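Local coordinates for cytochrome c, putative (Shewanella oneidensis, PDB 1SP3), which carries eight hemes c and probably works as a respiratory tetrathionate reductase, passing electrons between its hemes, at residues A[285-290]-A[420-426]; A[60-65]-A[330-336]; A[234-238]-A[406-410]. All coordinates share one frame; numbering follows the deposited sequence.

Interaction 1 (A[285-290]-A[420-426]); sequences KPQYAW and RLDWQAL. With HEC (heme c), chain J.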
loop_
_atom_site.group_PDB
_atom_site.type_symbol
_atom_site.label_atom_id
_atom_site.label_comp_id
_atom_site.label_asym_id
_atom_site.label_seq_id
_atom_site.Cartn_x
_atom_site.Cartn_y
_atom_site.Cartn_z
ATOM N N LYS A 285 -1.009 17.139 -4.554
ATOM C CA LYS A 285 -0.473 16.861 -5.853
ATOM C C LYS A 285 0.513 15.750 -5.712
ATOM O O LYS A 285 1.344 15.667 -4.769
ATOM C CB LYS A 285 0.240 18.072 -6.425
ATOM C CG LYS A 285 -0.696 19.282 -6.633
ATOM C CD LYS A 285 0.128 20.512 -6.976
ATOM C CE LYS A 285 -0.851 21.682 -7.314
ATOM N NZ LYS A 285 -0.198 23.031 -7.220
ATOM N N PRO A 286 0.445 14.855 -6.680
ATOM C CA PRO A 286 1.462 13.813 -6.806
ATOM C C PRO A 286 2.822 14.422 -7.185
ATOM O O PRO A 286 2.869 15.501 -7.700
ATOM C CB PRO A 286 0.944 12.965 -7.977
ATOM C CG PRO A 286 -0.517 13.201 -8.039
ATOM C CD PRO A 286 -0.666 14.678 -7.648
ATOM N N GLN A 287 3.895 13.702 -6.885
ATOM C CA GLN A 287 5.213 13.847 -7.559
ATOM C C GLN A 287 5.303 13.012 -8.809
ATOM O O GLN A 287 4.741 11.968 -8.877
ATOM C CB GLN A 287 6.297 13.262 -6.636
ATOM C CG GLN A 287 6.152 13.898 -5.336
ATOM C CD GLN A 287 7.062 14.992 -5.309
ATOM O OE1 GLN A 287 6.679 16.128 -5.667
ATOM N NE2 GLN A 287 8.338 14.675 -5.037
ATOM N N TYR A 288 6.042 13.474 -9.801
ATOM C CA TYR A 288 6.045 12.737 -11.089
ATOM C C TYR A 288 7.370 12.059 -11.321
ATOM O O TYR A 288 8.411 12.666 -11.067
ATOM C CB TYR A 288 5.702 13.712 -12.186
ATOM C CG TYR A 288 4.304 14.282 -11.858
ATOM C CD1 TYR A 288 4.153 15.536 -11.245
ATOM C CD2 TYR A 288 3.170 13.545 -12.114
ATOM C CE1 TYR A 288 2.893 16.054 -10.913
ATOM C CE2 TYR A 288 1.923 14.034 -11.810
ATOM C CZ TYR A 288 1.795 15.287 -11.246
ATOM O OH TYR A 288 0.560 15.700 -10.890
ATOM N N ALA A 289 7.375 10.874 -11.874
ATOM C CA ALA A 289 8.670 10.275 -12.122
ATOM C C ALA A 289 8.596 9.333 -13.299
ATOM O O ALA A 289 7.541 8.734 -13.521
ATOM C CB ALA A 289 9.273 9.617 -10.843
ATOM N N TRP A 290 9.684 9.247 -14.078
ATOM C CA TRP A 290 9.843 8.154 -15.010
ATOM C C TRP A 290 9.601 6.806 -14.365
ATOM O O TRP A 290 10.122 6.502 -13.265
ATOM C CB TRP A 290 11.227 8.158 -15.703
ATOM C CG TRP A 290 11.413 9.353 -16.585
ATOM C CD1 TRP A 290 12.188 10.463 -16.335
ATOM C CD2 TRP A 290 10.723 9.603 -17.807
ATOM N NE1 TRP A 290 12.037 11.380 -17.350
ATOM C CE2 TRP A 290 11.118 10.893 -18.252
ATOM C CE3 TRP A 290 9.773 8.874 -18.567
ATOM C CZ2 TRP A 290 10.668 11.433 -19.436
ATOM C CZ3 TRP A 290 9.346 9.387 -19.730
ATOM C CH2 TRP A 290 9.768 10.664 -20.158
ATOM N N ARG A 420 3.630 21.713 -12.579
ATOM C CA ARG A 420 3.478 20.289 -12.242
ATOM C C ARG A 420 4.787 19.478 -12.421
ATOM O O ARG A 420 5.104 18.628 -11.596
ATOM C CB ARG A 420 2.355 19.724 -13.086
ATOM C CG ARG A 420 1.001 20.160 -12.582
ATOM C CD ARG A 420 0.571 19.418 -11.285
ATOM N NE ARG A 420 -0.814 19.754 -10.864
ATOM C CZ ARG A 420 -1.606 18.896 -10.183
ATOM N NH1 ARG A 420 -1.148 17.667 -9.833
ATOM N NH2 ARG A 420 -2.847 19.255 -9.823
ATOM N N LEU A 421 5.555 19.705 -13.487
ATOM C CA LEU A 421 6.635 18.735 -13.802
ATOM C C LEU A 421 7.974 19.431 -13.546
ATOM O O LEU A 421 8.128 20.628 -13.812
ATOM C CB LEU A 421 6.594 18.295 -15.239
ATOM C CG LEU A 421 5.360 17.464 -15.644
ATOM C CD1 LEU A 421 5.652 16.781 -16.940
ATOM C CD2 LEU A 421 4.910 16.382 -14.625
ATOM N N ASP A 422 8.924 18.726 -12.976
ATOM C CA ASP A 422 10.176 19.406 -12.753
ATOM C C ASP A 422 10.988 19.035 -13.940
ATOM O O ASP A 422 11.595 17.967 -13.940
ATOM C CB ASP A 422 10.805 18.963 -11.446
ATOM C CG ASP A 422 9.961 19.407 -10.237
ATOM O OD1 ASP A 422 9.533 20.651 -10.158
ATOM O OD2 ASP A 422 9.699 18.554 -9.316
ATOM N N TRP A 423 10.949 19.896 -14.973
ATOM C CA TRP A 423 11.606 19.554 -16.256
ATOM C C TRP A 423 13.056 18.976 -16.121
ATOM O O TRP A 423 13.353 17.904 -16.657
ATOM C CB TRP A 423 11.575 20.752 -17.178
ATOM C CG TRP A 423 10.131 21.148 -17.531
ATOM C CD1 TRP A 423 9.491 22.316 -17.218
ATOM C CD2 TRP A 423 9.152 20.328 -18.191
ATOM N NE1 TRP A 423 8.205 22.321 -17.728
ATOM C CE2 TRP A 423 7.965 21.105 -18.320
ATOM C CE3 TRP A 423 9.173 19.015 -18.746
ATOM C CZ2 TRP A 423 6.811 20.622 -18.991
ATOM C CZ3 TRP A 423 8.021 18.540 -19.383
ATOM C CH2 TRP A 423 6.871 19.353 -19.507
ATOM N N GLN A 424 13.956 19.672 -15.388
ATOM C CA GLN A 424 15.366 19.206 -15.345
ATOM C C GLN A 424 15.483 17.945 -14.490
ATOM O O GLN A 424 16.285 17.096 -14.789
ATOM C CB GLN A 424 16.365 20.294 -14.890
ATOM C CG GLN A 424 15.820 21.678 -14.912
ATOM C CD GLN A 424 15.804 22.351 -16.247
ATOM O OE1 GLN A 424 14.803 23.009 -16.589
ATOM N NE2 GLN A 424 16.885 22.244 -16.991
ATOM N N ALA A 425 14.692 17.798 -13.438
ATOM C CA ALA A 425 14.814 16.567 -12.633
ATOM C C ALA A 425 14.405 15.444 -13.560
ATOM O O ALA A 425 14.863 14.354 -13.394
ATOM C CB ALA A 425 13.861 16.588 -11.392
ATOM N N LEU A 426 13.459 15.688 -14.479
ATOM C CA LEU A 426 12.973 14.624 -15.388
ATOM C C LEU A 426 13.999 14.454 -16.538
ATOM O O LEU A 426 13.834 13.602 -17.380
ATOM C CB LEU A 426 11.543 14.963 -15.988
ATOM C CG LEU A 426 10.426 14.867 -14.959
ATOM C CD1 LEU A 426 9.148 15.493 -15.463
ATOM C CD2 LEU A 426 10.189 13.434 -14.521
HETATM FE FE HEC J . 2.906 18.966 -23.433
HETATM C CHA HEC J . 5.807 18.122 -25.032
HETATM C CHB HEC J . 2.152 21.067 -25.969
HETATM C CHC HEC J . -0.301 19.380 -22.250
HETATM C CHD HEC J . 3.818 17.552 -20.558
HETATM N NA HEC J . 3.815 19.458 -25.207
HETATM C C1A HEC J . 5.040 19.060 -25.645
HETATM C C2A HEC J . 5.388 19.833 -26.849
HETATM C C3A HEC J . 4.365 20.652 -27.113
HETATM C C4A HEC J . 3.363 20.415 -26.079
HETATM C CMA HEC J . 4.235 21.712 -28.253
HETATM C CAA HEC J . 6.727 19.666 -27.605
HETATM C CBA HEC J . 6.634 18.371 -28.416
HETATM C CGA HEC J . 5.624 18.474 -29.565
HETATM O O1A HEC J . 5.915 19.178 -30.618
HETATM O O2A HEC J . 4.541 17.793 -29.430
HETATM N NB HEC J . 1.209 20.021 -24.001
HETATM C C1B HEC J . 1.138 20.785 -25.122
HETATM C C2B HEC J . -0.190 21.262 -25.249
HETATM C C3B HEC J . -0.886 20.759 -24.221
HETATM C C4B HEC J . -0.001 19.995 -23.431
HETATM C CMB HEC J . -0.718 22.218 -26.407
HETATM C CAB HEC J . -2.404 20.932 -23.985
HETATM C CBB HEC J . -3.298 20.315 -24.823
HETATM N NC HEC J . 1.922 18.613 -21.742
HETATM C C1C HEC J . 0.625 18.881 -21.386
HETATM C C2C HEC J . 0.400 18.494 -20.025
HETATM C C3C HEC J . 1.557 18.027 -19.564
HETATM C C4C HEC J . 2.540 18.079 -20.631
HETATM C CMC HEC J . -0.947 18.663 -19.274
HETATM C CAC HEC J . 1.982 17.425 -18.168
HETATM C CBC HEC J . 1.516 16.362 -17.441
HETATM N ND HEC J . 4.630 18.024 -22.850
HETATM C C1D HEC J . 4.689 17.368 -21.640
HETATM C C2D HEC J . 5.835 16.524 -21.710
HETATM C C3D HEC J . 6.413 16.709 -23.074
HETATM C C4D HEC J . 5.602 17.656 -23.730
HETATM C CMD HEC J . 6.366 15.566 -20.632
HETATM C CAD HEC J . 7.643 16.027 -23.668
HETATM C CBD HEC J . 7.138 14.867 -24.572
HETATM C CGD HEC J . 8.358 14.220 -25.148
HETATM O O1D HEC J . 9.365 13.954 -24.461
HETATM O O2D HEC J . 8.366 13.987 -26.341
#

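Interaction 2 (A[60-65]-A[330-336]); sequences INNFCV and KVHTGKQ. With HEC (heme c), chain D; SCN (thiocyanate ion), chain B.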
loop_
_atom_site.group_PDB
_atom_site.type_symbol
_atom_site.label_atom_id
_atom_site.label_comp_id
_atom_site.label_asym_id
_atom_site.label_seq_id
_atom_site.Cartn_x
_atom_site.Cartn_y
_atom_site.Cartn_z
ATOM N N ILE A 60 10.252 -3.455 4.019
ATOM C CA ILE A 60 10.536 -2.388 5.014
ATOM C C ILE A 60 9.932 -1.069 4.487
ATOM O O ILE A 60 10.173 -0.705 3.304
ATOM C CB ILE A 60 12.069 -2.306 5.238
ATOM C CG1 ILE A 60 12.479 -3.596 5.951
ATOM C CG2 ILE A 60 12.497 -1.154 6.165
ATOM C CD1 ILE A 60 14.020 -3.714 6.297
ATOM N N ASN A 61 9.154 -0.366 5.327
ATOM C CA ASN A 61 8.588 0.942 4.932
ATOM C C ASN A 61 8.922 1.985 5.961
ATOM O O ASN A 61 9.627 1.683 6.951
ATOM C CB ASN A 61 7.070 0.866 4.608
ATOM C CG ASN A 61 6.174 0.709 5.873
ATOM O OD1 ASN A 61 6.584 1.026 7.018
ATOM N ND2 ASN A 61 4.898 0.307 5.648
ATOM N N ASN A 62 8.552 3.249 5.706
ATOM C CA ASN A 62 8.834 4.324 6.676
ATOM C C ASN A 62 7.583 4.758 7.492
ATOM O O ASN A 62 7.467 5.900 7.996
ATOM C CB ASN A 62 9.593 5.520 6.074
ATOM C CG ASN A 62 8.859 6.184 4.875
ATOM O OD1 ASN A 62 7.677 5.889 4.604
ATOM N ND2 ASN A 62 9.576 7.057 4.130
ATOM N N PHE A 63 6.633 3.828 7.611
ATOM C CA PHE A 63 5.441 4.044 8.452
ATOM C C PHE A 63 5.716 3.201 9.706
ATOM O O PHE A 63 6.651 3.537 10.494
ATOM C CB PHE A 63 4.195 3.569 7.704
ATOM C CG PHE A 63 3.664 4.580 6.696
ATOM C CD1 PHE A 63 3.938 4.438 5.331
ATOM C CD2 PHE A 63 2.909 5.669 7.115
ATOM C CE1 PHE A 63 3.480 5.376 4.429
ATOM C CE2 PHE A 63 2.432 6.588 6.234
ATOM C CZ PHE A 63 2.692 6.448 4.886
ATOM N N CYS A 64 5.060 2.034 9.808
ATOM C CA CYS A 64 5.316 1.110 10.911
ATOM C C CYS A 64 6.566 0.282 10.757
ATOM O O CYS A 64 6.939 -0.474 11.680
ATOM C CB CYS A 64 4.031 0.284 11.272
ATOM S SG CYS A 64 2.665 1.375 11.994
ATOM N N VAL A 65 7.211 0.363 9.588
ATOM C CA VAL A 65 8.522 -0.278 9.379
ATOM C C VAL A 65 8.422 -1.741 8.924
ATOM O O VAL A 65 8.766 -2.065 7.783
ATOM C CB VAL A 65 9.484 -0.147 10.597
ATOM C CG1 VAL A 65 10.901 -0.680 10.220
ATOM C CG2 VAL A 65 9.628 1.340 11.018
ATOM N N LYS A 330 2.676 9.051 -4.844
ATOM C CA LYS A 330 2.676 9.587 -3.520
ATOM C C LYS A 330 4.017 9.263 -2.839
ATOM O O LYS A 330 4.567 8.115 -2.946
ATOM C CB LYS A 330 1.509 9.066 -2.676
ATOM C CG LYS A 330 1.768 9.395 -1.182
ATOM C CD LYS A 330 0.619 9.112 -0.292
ATOM C CE LYS A 330 0.953 9.744 1.137
ATOM N NZ LYS A 330 0.698 8.749 2.181
ATOM N N VAL A 331 4.579 10.276 -2.190
ATOM C CA VAL A 331 5.920 10.125 -1.627
ATOM C C VAL A 331 5.851 10.451 -0.132
ATOM O O VAL A 331 5.368 11.512 0.250
ATOM C CB VAL A 331 6.912 11.093 -2.287
ATOM C CG1 VAL A 331 8.310 11.040 -1.579
ATOM C CG2 VAL A 331 7.003 10.819 -3.860
ATOM N N HIS A 332 6.221 9.528 0.706
ATOM C CA HIS A 332 6.143 9.757 2.150
ATOM C C HIS A 332 7.613 9.872 2.681
ATOM O O HIS A 332 8.447 9.092 2.226
ATOM C CB HIS A 332 5.445 8.582 2.787
ATOM C CG HIS A 332 5.358 8.688 4.279
ATOM N ND1 HIS A 332 5.998 7.813 5.124
ATOM C CD2 HIS A 332 4.660 9.539 5.076
ATOM C CE1 HIS A 332 5.687 8.102 6.378
ATOM N NE2 HIS A 332 4.892 9.159 6.377
ATOM N N THR A 333 7.937 10.894 3.513
ATOM C CA THR A 333 9.283 11.008 4.040
ATOM C C THR A 333 9.296 10.826 5.546
ATOM O O THR A 333 8.263 10.814 6.165
ATOM C CB THR A 333 9.962 12.292 3.647
ATOM O OG1 THR A 333 9.233 13.371 4.155
ATOM C CG2 THR A 333 9.872 12.543 2.088
ATOM N N GLY A 334 10.448 10.592 6.111
ATOM C CA GLY A 334 10.495 10.315 7.530
ATOM C C GLY A 334 11.892 10.146 7.983
ATOM O O GLY A 334 12.813 10.403 7.186
ATOM N N LYS A 335 12.012 9.838 9.271
ATOM C CA LYS A 335 13.244 9.334 9.900
ATOM C C LYS A 335 12.923 8.130 10.717
ATOM O O LYS A 335 11.896 8.078 11.406
ATOM C CB LYS A 335 13.859 10.336 10.858
ATOM C CG LYS A 335 14.371 11.649 10.183
ATOM C CD LYS A 335 15.586 12.202 10.864
ATOM C CE LYS A 335 15.252 13.374 11.668
ATOM N NZ LYS A 335 16.264 13.520 12.799
ATOM N N GLN A 336 13.823 7.164 10.684
ATOM C CA GLN A 336 13.573 5.913 11.398
ATOM C C GLN A 336 14.856 5.244 11.854
ATOM O O GLN A 336 15.972 5.629 11.482
ATOM C CB GLN A 336 12.727 5.002 10.518
ATOM C CG GLN A 336 13.529 4.301 9.416
ATOM C CD GLN A 336 12.569 3.652 8.401
ATOM O OE1 GLN A 336 11.874 4.325 7.602
ATOM N NE2 GLN A 336 12.550 2.375 8.422
HETATM FE FE HEC D . 0.319 -2.844 6.239
HETATM C CHA HEC D . 1.401 -3.063 2.902
HETATM C CHB HEC D . 3.610 -2.870 7.286
HETATM C CHC HEC D . -0.682 -2.897 9.509
HETATM C CHD HEC D . -2.924 -2.636 5.265
HETATM N NA HEC D . 2.216 -2.913 5.277
HETATM C C1A HEC D . 2.421 -3.010 3.891
HETATM C C2A HEC D . 3.866 -3.040 3.669
HETATM C C3A HEC D . 4.495 -2.996 4.880
HETATM C C4A HEC D . 3.447 -2.913 5.909
HETATM C CMA HEC D . 6.070 -3.010 5.097
HETATM C CAA HEC D . 4.559 -3.090 2.254
HETATM C CBA HEC D . 5.130 -1.698 1.871
HETATM C CGA HEC D . 4.053 -0.591 2.035
HETATM O O1A HEC D . 4.134 0.166 3.048
HETATM O O2A HEC D . 3.043 -0.413 1.224
HETATM N NB HEC D . 1.244 -2.877 8.066
HETATM C C1B HEC D . 2.645 -2.940 8.246
HETATM C C2B HEC D . 2.936 -3.064 9.656
HETATM C C3B HEC D . 1.729 -3.034 10.278
HETATM C C4B HEC D . 0.670 -2.936 9.269
HETATM C CMB HEC D . 4.386 -3.140 10.238
HETATM C CAB HEC D . 1.420 -3.147 11.793
HETATM C CBB HEC D . 2.244 -2.589 12.747
HETATM N NC HEC D . -1.557 -2.738 7.264
HETATM C C1C HEC D . -1.717 -2.782 8.616
HETATM C C2C HEC D . -3.118 -2.677 8.909
HETATM C C3C HEC D . -3.776 -2.573 7.701
HETATM C C4C HEC D . -2.769 -2.633 6.647
HETATM C CMC HEC D . -3.660 -2.706 10.371
HETATM C CAC HEC D . -5.328 -2.428 7.446
HETATM C CBC HEC D . -6.139 -1.428 7.946
HETATM N ND HEC D . -0.634 -2.817 4.347
HETATM C C1D HEC D . -2.008 -2.848 4.258
HETATM C C2D HEC D . -2.307 -3.081 2.824
HETATM C C3D HEC D . -0.978 -3.221 2.071
HETATM C C4D HEC D . 0.018 -3.044 3.107
HETATM C CMD HEC D . -3.700 -3.176 2.202
HETATM C CAD HEC D . -0.748 -3.426 0.521
HETATM C CBD HEC D . -0.668 -2.027 -0.100
HETATM C CGD HEC D . -0.666 -2.020 -1.646
HETATM O O1D HEC D . -1.172 -0.995 -2.160
HETATM O O2D HEC D . -0.178 -2.930 -2.436
HETATM S S SCN B . 0.425 -0.485 5.994
HETATM C C SCN B . 1.553 0.137 7.061
HETATM N N SCN B . 2.358 0.480 7.834
#

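Interaction 3 (A[234-238]-A[406-410]); sequences TCHIP and EQALN. With HEC (heme c), chain I.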
loop_
_atom_site.group_PDB
_atom_site.type_symbol
_atom_site.label_atom_id
_atom_site.label_comp_id
_atom_site.label_asym_id
_atom_site.label_seq_id
_atom_site.Cartn_x
_atom_site.Cartn_y
_atom_site.Cartn_z
ATOM N N THR A 234 -1.147 10.373 -14.930
ATOM C CA THR A 234 -0.595 11.714 -14.654
ATOM C C THR A 234 -1.559 12.875 -14.878
ATOM O O THR A 234 -1.771 13.736 -14.005
ATOM C CB THR A 234 0.739 11.847 -15.454
ATOM O OG1 THR A 234 1.672 10.918 -14.902
ATOM C CG2 THR A 234 1.429 13.286 -15.294
ATOM N N CYS A 235 -2.164 12.947 -16.066
ATOM C CA CYS A 235 -3.120 14.032 -16.322
ATOM C C CYS A 235 -4.473 13.895 -15.587
ATOM O O CYS A 235 -5.114 14.876 -15.229
ATOM C CB CYS A 235 -3.319 14.163 -17.826
ATOM S SG CYS A 235 -1.732 14.712 -18.602
ATOM N N HIS A 236 -4.893 12.668 -15.350
ATOM C CA HIS A 236 -6.248 12.359 -14.932
ATOM C C HIS A 236 -6.401 12.104 -13.462
ATOM O O HIS A 236 -7.526 11.940 -12.970
ATOM C CB HIS A 236 -6.711 11.169 -15.734
ATOM C CG HIS A 236 -7.024 11.547 -17.149
ATOM N ND1 HIS A 236 -8.049 12.422 -17.448
ATOM C CD2 HIS A 236 -6.432 11.244 -18.321
ATOM C CE1 HIS A 236 -8.085 12.623 -18.744
ATOM N NE2 HIS A 236 -7.155 11.879 -19.304
ATOM N N ILE A 237 -5.279 12.061 -12.734
ATOM C CA ILE A 237 -5.349 12.147 -11.272
ATOM C C ILE A 237 -4.577 13.368 -10.745
ATOM O O ILE A 237 -3.479 13.220 -10.182
ATOM C CB ILE A 237 -4.855 10.795 -10.610
ATOM C CG1 ILE A 237 -5.308 9.525 -11.359
ATOM C CG2 ILE A 237 -5.349 10.709 -9.120
ATOM C CD1 ILE A 237 -4.704 8.193 -10.752
ATOM N N PRO A 238 -5.120 14.597 -10.901
ATOM C CA PRO A 238 -4.399 15.833 -10.502
ATOM C C PRO A 238 -4.247 15.927 -8.998
ATOM O O PRO A 238 -3.355 16.667 -8.544
ATOM C CB PRO A 238 -5.317 16.982 -10.958
ATOM C CG PRO A 238 -6.801 16.238 -11.194
ATOM C CD PRO A 238 -6.446 14.856 -11.515
ATOM N N GLU A 406 -12.976 17.486 -16.915
ATOM C CA GLU A 406 -12.813 18.962 -16.781
ATOM C C GLU A 406 -11.669 19.349 -15.810
ATOM O O GLU A 406 -11.188 20.462 -15.862
ATOM C CB GLU A 406 -14.162 19.695 -16.383
ATOM C CG GLU A 406 -15.273 19.554 -17.398
ATOM C CD GLU A 406 -16.062 18.230 -17.303
ATOM O OE1 GLU A 406 -16.795 17.946 -18.301
ATOM O OE2 GLU A 406 -15.996 17.487 -16.250
ATOM N N GLN A 407 -11.256 18.418 -14.942
ATOM C CA GLN A 407 -10.142 18.674 -14.033
ATOM C C GLN A 407 -8.843 17.922 -14.361
ATOM O O GLN A 407 -7.957 17.920 -13.545
ATOM C CB GLN A 407 -10.492 18.411 -12.575
ATOM C CG GLN A 407 -11.832 17.920 -12.344
ATOM C CD GLN A 407 -12.837 19.009 -12.255
ATOM O OE1 GLN A 407 -14.036 18.777 -12.508
ATOM N NE2 GLN A 407 -12.373 20.221 -11.905
ATOM N N ALA A 408 -8.730 17.340 -15.542
ATOM C CA ALA A 408 -7.446 16.780 -16.004
ATOM C C ALA A 408 -6.451 17.882 -16.129
ATOM O O ALA A 408 -6.851 18.993 -16.426
ATOM C CB ALA A 408 -7.576 16.048 -17.363
ATOM N N LEU A 409 -5.165 17.573 -15.877
ATOM C CA LEU A 409 -4.116 18.539 -16.084
ATOM C C LEU A 409 -4.249 19.041 -17.528
ATOM O O LEU A 409 -4.355 18.237 -18.409
ATOM C CB LEU A 409 -2.752 17.897 -15.886
ATOM C CG LEU A 409 -2.457 17.371 -14.479
ATOM C CD1 LEU A 409 -0.964 17.071 -14.339
ATOM C CD2 LEU A 409 -2.955 18.532 -13.501
ATOM N N ASN A 410 -4.297 20.362 -17.740
ATOM C CA ASN A 410 -4.265 20.882 -19.097
ATOM C C ASN A 410 -2.927 21.597 -19.403
ATOM O O ASN A 410 -2.065 21.663 -18.531
ATOM C CB ASN A 410 -5.500 21.750 -19.377
ATOM C CG ASN A 410 -6.295 21.299 -20.683
ATOM O OD1 ASN A 410 -5.708 20.974 -21.734
ATOM N ND2 ASN A 410 -7.645 21.313 -20.595
HETATM FE FE HEC I . -7.083 12.254 -21.261
HETATM C CHA HEC I . -9.906 13.823 -21.591
HETATM C CHB HEC I . -8.636 9.226 -21.142
HETATM C CHC HEC I . -3.990 10.548 -21.531
HETATM C CHD HEC I . -5.356 15.130 -20.827
HETATM N NA HEC I . -8.994 11.576 -21.412
HETATM C C1A HEC I . -10.011 12.454 -21.626
HETATM C C2A HEC I . -11.212 11.656 -21.683
HETATM C C3A HEC I . -10.899 10.365 -21.585
HETATM C C4A HEC I . -9.469 10.295 -21.350
HETATM C CMA HEC I . -11.914 9.185 -21.668
HETATM C CAA HEC I . -12.617 12.246 -21.965
HETATM C CBA HEC I . -12.672 12.432 -23.487
HETATM C CGA HEC I . -13.949 13.158 -23.870
HETATM O O1A HEC I . -15.011 12.551 -23.830
HETATM O O2A HEC I . -13.905 14.371 -24.145
HETATM N NB HEC I . -6.433 10.313 -21.343
HETATM C C1B HEC I . -7.273 9.232 -21.175
HETATM C C2B HEC I . -6.497 8.056 -21.233
HETATM C C3B HEC I . -5.244 8.403 -21.402
HETATM C C4B HEC I . -5.168 9.819 -21.468
HETATM C CMB HEC I . -7.107 6.640 -21.211
HETATM C CAB HEC I . -4.043 7.454 -21.600
HETATM C CBB HEC I . -4.230 6.670 -22.692
HETATM N NC HEC I . -5.039 12.733 -21.187
HETATM C C1C HEC I . -3.968 11.871 -21.234
HETATM C C2C HEC I . -2.797 12.627 -21.016
HETATM C C3C HEC I . -3.177 13.924 -20.798
HETATM C C4C HEC I . -4.613 13.991 -20.920
HETATM C CMC HEC I . -1.400 11.976 -20.968
HETATM C CAC HEC I . -2.269 15.159 -20.454
HETATM C CBC HEC I . -1.069 15.471 -21.063
HETATM N ND HEC I . -7.496 14.167 -21.179
HETATM C C1D HEC I . -6.681 15.244 -20.991
HETATM C C2D HEC I . -7.439 16.477 -21.062
HETATM C C3D HEC I . -8.830 16.032 -21.188
HETATM C C4D HEC I . -8.792 14.612 -21.330
HETATM C CMD HEC I . -6.874 17.939 -20.853
HETATM C CAD HEC I . -10.131 16.941 -21.309
HETATM C CBD HEC I . -10.190 17.328 -22.803
HETATM C CGD HEC I . -11.173 16.349 -23.420
HETATM O O1D HEC I . -12.353 16.246 -22.872
HETATM O O2D HEC I . -10.794 15.662 -24.458
#

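Interaction 1 (A[285-290]-A[420-426])
Y288 and R420 both set CG anti to the carbonyl carbon and beside the backbone N, with chi1 -60° and -75°. R420 then bends at chi2, which swings its guanidinium round to the tyrosine hydroxyl. NH1 of R420 donates to OH of Y288 over 2.8 Å. This bond is bent, and the hydroxyl is tilted out of the guanidinium plane. The ring and the guanidinium are steeply inclined to each other and do not stack. NH1 also donates to the backbone O of P238, its stronger partner, so two oxygens fix one nitrogen.

K285 crosses R420 at about a right angle. Its CG sits over one guanidinium face, 3.6 Å from NH1. The chain runs on extended, and NZ ends 4.9 Å from NE of R420, two like charges near each other but not in contact.

L421 crosses Y288 at about a right angle. Its CD2 is 3.5 Å from CG of Y288, while its CD1 reaches CAC of heme c #8 at 3.9 Å. Further along, NE1 of W290 donates to O of L426 over 2.9 Å. The bond is nearly straight (163°), lies close to the indole plane and uses a carbonyl lone pair. CD2 of L426 packs 4.0 Å from CD1 of W290. W423 turns its ring edge to the same heme, with CZ3 3.6 Å from CMD.

The contact lays the loop after helix 411-414 against strand 287-291. L421 and W423, shortly after the CXXCH motif that ends in C414 and H415, line the pocket of heme c #8.

Interaction 2 (A[60-65]-A[330-336])
An Asx turn in the pocket of heme c #4 carries this contact, with N62 and F63 meeting H332 of strand 325-339. OD1 of N61 accepts from N of F63 and, at 2.7 Å, from N of V65. The two donors come from opposite faces of the amide, which holds it in place. ND2 of N61 then donates to the heme propionate O1A over 2.7 Å and weakly to N of a thiocyanate ion. The ion binds the heme iron through S, 2.4 Å from FE. It probably came from the crystallisation liquor, but it marks a position on the iron that a small molecule can take.

N62 and H332 pair twice. N62 holds CG between its backbone N and carbonyl carbon (chi1 58°), while H332 has CG anti to N (chi1 178°), and this brings amide and imidazole together. ND1 of H332 donates to OD1 of N62 over 2.6 Å, in the imidazole plane but from above the amide carbonyl. ND2 of N62 returns a bond to the backbone O of H332 at 3.0 Å and also reaches OG1 of T392. F63 makes a face-to-face stack with the same imidazole, centroids 3.8 Å apart and planes at 6°. NE2 of Q336 adds a weak bond to O of N61.

Strand 325-339 runs in the mixed sheet between strands 246-251 and 387-397. W250 and W396 of those strands touch both F63 and H332, and L312 of strand 310-315 packs on N62 and Q336.

Interaction 3 (A[234-238]-A[406-410])
A408 lays its methyl CB against the imidazole of H236, 3.7 Å from ND1, in an oblique approach. The same CB is 3.7 Å from C2D of the heme. H236 binds the iron through NE2 at 2.0 Å, and H218 is the other axial ligand. Just before it, SG of C235 is covalently joined to the heme at CAC. Together they belong to the CXXCH motif of heme c #7.

The backbones meet at the O of C235. N of L409 donates to it over 2.8 Å, in the carbonyl plane and on a lone pair. CA of A408 adds a CH...O contact to the same oxygen at 3.1 Å. L409 turns CG beside its own backbone N (chi1 -63°), and its two methyls then part. CD1 touches O of T234 at 3.4 Å, and CD2 packs 3.8 Å from CB of P238.

The loop 406-410 thus lies along the end of helix 232-236 and leads directly into helix 411-414, whose C414 binds heme c #8. Y288 of strand 287-291 touches both T234 and L409, and the T234 hydroxyl bonds to O of I326 in strand 325-339.

In the fold
From the N terminus the segments come in the order 60-65, 234-238, 285-290, 330-336, 406-410, 420-426. Each contact closes a long loop, and every pair of loops crosses; none nests. Interaction 2 brings the early loop 60-65, part of the heme c #4 pocket, to the mixed sheet. Interaction 3 joins a heme-binding helix to a late loop. Interaction 1 brings the segment after helix 411-414 back to strand 287-291. Interactions 1 and 3 adjoin, with R420 and Y288 of interaction 1 both packing on residues of interaction 3. Interactions 1 and 2 share the sheet, with Q287 packing on V331. Interactions 2 and 3 stay about 9 Å apart at their nearest atoms.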